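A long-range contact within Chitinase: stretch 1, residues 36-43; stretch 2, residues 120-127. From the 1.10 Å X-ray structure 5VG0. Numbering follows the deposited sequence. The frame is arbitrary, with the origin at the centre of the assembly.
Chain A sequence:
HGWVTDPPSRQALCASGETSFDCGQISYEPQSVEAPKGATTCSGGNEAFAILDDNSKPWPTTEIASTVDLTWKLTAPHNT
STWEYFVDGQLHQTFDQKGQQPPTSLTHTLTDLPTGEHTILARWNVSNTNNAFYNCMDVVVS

Stretch 1 36-43: PKGATTCS
Stretch 2 (120-127) ILARWNVS

Two direct hydrogen bonds tie the stretches together, and in both a long basic side chain donates to a backbone carbonyl. From Lys37, NZ reaches O of Val126 at 2.8 Å. The CA-to-CB bond of Lys37 points sideways to the other stretch, so the reach comes from the chain beyond it: chi1 is m (-73°), and chi2, chi3 and chi4 are all t (165°, -177°, 176°), an almost fully extended tail that brings the ammonium to the end of the strand. The second bond runs in the reverse sense, with Arg123 NH1 donating to Ala39 O at 2.8 Å and an N-H...O angle of 149°. Here CA-to-CB points toward stretch 1; chi1 and chi2 are t (-172°, 164°), chi3 turns to p (78°), and chi4 is 174°. Ala39 O lies at the edge of the guanidinium, near its plane, as an acceptor for an N-H should.

A water adds an indirect link between these two bonds. It accepts from Gly38 N at 2.9 Å and donates to Asn125 OD1 at 2.8 Å, so a backbone amide of the loop is joined to a strand side chain. Asn125 has chi1 m (-64°) and chi2 -58°; its CB points sideways, but the amide end comes nearer, and OD1 lies 3.9 Å from Lys37 CG.

The backbones are of different kinds. Residues 120-126 form a strand, with phi from -118° to -87° and psi from 111° to 134°, and Ser127 leaves it at -79/-20. Residues 37-43 have no regular helix or strand: Lys37 is at -56/150, Gly38 at 108/-5, Ala39 at -88/161, Thr40 at -127/27, Thr41 at -107/162, Cys42 at -70/-27 and Ser43 at -94/-6. At the positive phi of Gly38 a CB would be jammed against the carbonyl O of Lys37, which by itself calls for glycine here. The stretches run antiparallel in register: Lys37 CA is 6.9 Å from Asn125 CA, and Cys42 CA is 6.7 Å from Leu121 CA. No backbone-to-backbone hydrogen bond crosses this gap; side chains and the water span it.

Packing completes the contact around Arg123 and Leu121. Arg123 NH1 approaches Gly38 C at 3.4 Å and Thr40 CG2 at 4.2 Å, both oblique to the guanidinium. Leu121, buried and pointing toward the loop with chi1 t (171°) and chi2 p (67°), places CD2 3.6 Å from Thr40 CA and 4.3 Å from Ala39 O, while its CD1 lies 3.8 Å from Thr41 O and 4.4 Å from Cys42 CA. Its two methyls thus rest largely on loop backbone. Thr40 and Thr41 both have chi1 p (54° and 56°), the first CB sideways and the second away. Together the stretches bury 367 Å², counting both sides.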

# COMPACT_ATOMS: atom_id res chain seq x y z
N PRO A 36 9.68 -3.37 -9.87
CA PRO A 36 9.57 -2.50 -11.04
C PRO A 36 8.18 -1.92 -11.18
O PRO A 36 7.17 -2.52 -10.82
CB PRO A 36 9.91 -3.43 -12.20
CG PRO A 36 10.82 -4.44 -11.60
CD PRO A 36 10.27 -4.68 -10.22
N LYS A 37 8.14 -0.72 -11.76
CA LYS A 37 6.89 -0.05 -12.09
C LYS A 37 6.01 -0.92 -12.97
O LYS A 37 6.49 -1.71 -13.79
CB LYS A 37 7.20 1.26 -12.82
CG LYS A 37 7.75 2.32 -11.88
CD LYS A 37 8.39 3.49 -12.62
CE LYS A 37 8.98 4.50 -11.67
NZ LYS A 37 9.68 5.60 -12.38
N GLY A 38 4.71 -0.75 -12.83
CA GLY A 38 3.75 -1.31 -13.76
C GLY A 38 2.93 -2.47 -13.26
O GLY A 38 2.03 -2.90 -13.98
N ALA A 39 3.19 -2.98 -12.07
CA ALA A 39 2.45 -4.13 -11.57
C ALA A 39 1.18 -3.71 -10.84
O ALA A 39 1.05 -2.57 -10.39
CB ALA A 39 3.34 -4.94 -10.63
N THR A 40 0.25 -4.65 -10.69
CA THR A 40 -0.98 -4.40 -9.94
C THR A 40 -1.20 -5.45 -8.87
O THR A 40 -2.34 -5.70 -8.49
CB THR A 40 -2.19 -4.27 -10.86
OG1 THR A 40 -2.26 -5.42 -11.70
CG2 THR A 40 -2.08 -3.02 -11.75
N THR A 41 -0.14 -6.05 -8.37
CA THR A 41 -0.21 -7.03 -7.30
C THR A 41 0.31 -6.42 -6.00
O THR A 41 1.06 -5.44 -6.00
CB THR A 41 0.61 -8.27 -7.65
OG1 THR A 41 1.94 -7.85 -7.93
CG2 THR A 41 -0.00 -8.99 -8.84
N CYS A 42 -0.05 -7.07 -4.89
CA CYS A 42 0.27 -6.56 -3.57
C CYS A 42 1.75 -6.64 -3.25
O CYS A 42 2.25 -5.84 -2.45
CB CYS A 42 -0.53 -7.33 -2.52
SG CYS A 42 -2.31 -7.15 -2.68
N SER A 43 2.48 -7.58 -3.84
CA SER A 43 3.93 -7.68 -3.67
C SER A 43 4.69 -6.96 -4.77
O SER A 43 5.93 -6.91 -4.72
CB SER A 43 4.36 -9.13 -3.71
OG SER A 43 4.18 -9.65 -5.01
N ILE A 120 -7.65 -2.09 -1.66
CA ILE A 120 -7.01 -0.91 -2.24
C ILE A 120 -5.55 -1.23 -2.45
O ILE A 120 -4.88 -1.70 -1.52
CB ILE A 120 -7.16 0.30 -1.30
CG1 ILE A 120 -8.62 0.60 -1.00
CG2 ILE A 120 -6.45 1.52 -1.89
CD1 ILE A 120 -8.83 1.64 0.05
N LEU A 121 -5.02 -0.98 -3.64
CA LEU A 121 -3.59 -1.04 -3.90
C LEU A 121 -3.08 0.38 -4.05
O LEU A 121 -3.58 1.15 -4.88
CB LEU A 121 -3.29 -1.83 -5.17
CG LEU A 121 -1.82 -1.76 -5.65
CD1 LEU A 121 -0.90 -2.46 -4.67
CD2 LEU A 121 -1.68 -2.31 -7.04
N ALA A 122 -2.10 0.72 -3.23
CA ALA A 122 -1.38 1.98 -3.34
C ALA A 122 -0.04 1.69 -3.98
O ALA A 122 0.72 0.87 -3.49
CB ALA A 122 -1.21 2.61 -1.96
N ARG A 123 0.24 2.39 -5.07
CA ARG A 123 1.47 2.25 -5.83
C ARG A 123 2.19 3.59 -5.78
O ARG A 123 1.68 4.59 -6.30
CB ARG A 123 1.14 1.82 -7.25
CG ARG A 123 2.31 1.44 -8.09
CD ARG A 123 1.84 0.66 -9.32
NE ARG A 123 1.28 1.53 -10.33
CZ ARG A 123 0.90 1.13 -11.54
NH1 ARG A 123 0.93 -0.16 -11.87
NH2 ARG A 123 0.47 2.01 -12.42
N TRP A 124 3.35 3.60 -5.16
CA TRP A 124 4.18 4.80 -5.01
C TRP A 124 5.28 4.73 -6.06
O TRP A 124 6.18 3.89 -5.98
CB TRP A 124 4.78 4.81 -3.61
CG TRP A 124 5.83 5.86 -3.38
CD1 TRP A 124 6.03 7.01 -4.06
CD2 TRP A 124 6.83 5.82 -2.35
NE1 TRP A 124 7.09 7.69 -3.54
CE2 TRP A 124 7.60 6.98 -2.49
CE3 TRP A 124 7.14 4.93 -1.33
CZ2 TRP A 124 8.67 7.28 -1.64
CZ3 TRP A 124 8.20 5.22 -0.49
CH2 TRP A 124 8.95 6.38 -0.65
N ASN A 125 5.21 5.61 -7.06
CA ASN A 125 6.17 5.62 -8.16
C ASN A 125 7.32 6.58 -7.87
O ASN A 125 7.11 7.77 -7.62
CB ASN A 125 5.46 6.02 -9.45
CG ASN A 125 4.42 5.03 -9.85
OD1 ASN A 125 4.70 3.85 -10.05
ND2 ASN A 125 3.20 5.49 -9.96
N VAL A 126 8.53 6.07 -7.91
CA VAL A 126 9.73 6.86 -7.65
C VAL A 126 10.17 7.52 -8.96
O VAL A 126 10.22 6.87 -10.00
CB VAL A 126 10.82 5.96 -7.07
CG1 VAL A 126 12.13 6.72 -6.90
CG2 VAL A 126 10.34 5.36 -5.73
N SER A 127 10.48 8.81 -8.92
CA SER A 127 10.66 9.56 -10.16
C SER A 127 12.01 9.34 -10.83
O SER A 127 12.13 9.60 -12.03
CB SER A 127 10.45 11.05 -9.93
OG SER A 127 11.42 11.54 -9.07
O HOH W 1 4.00 1.88 -11.86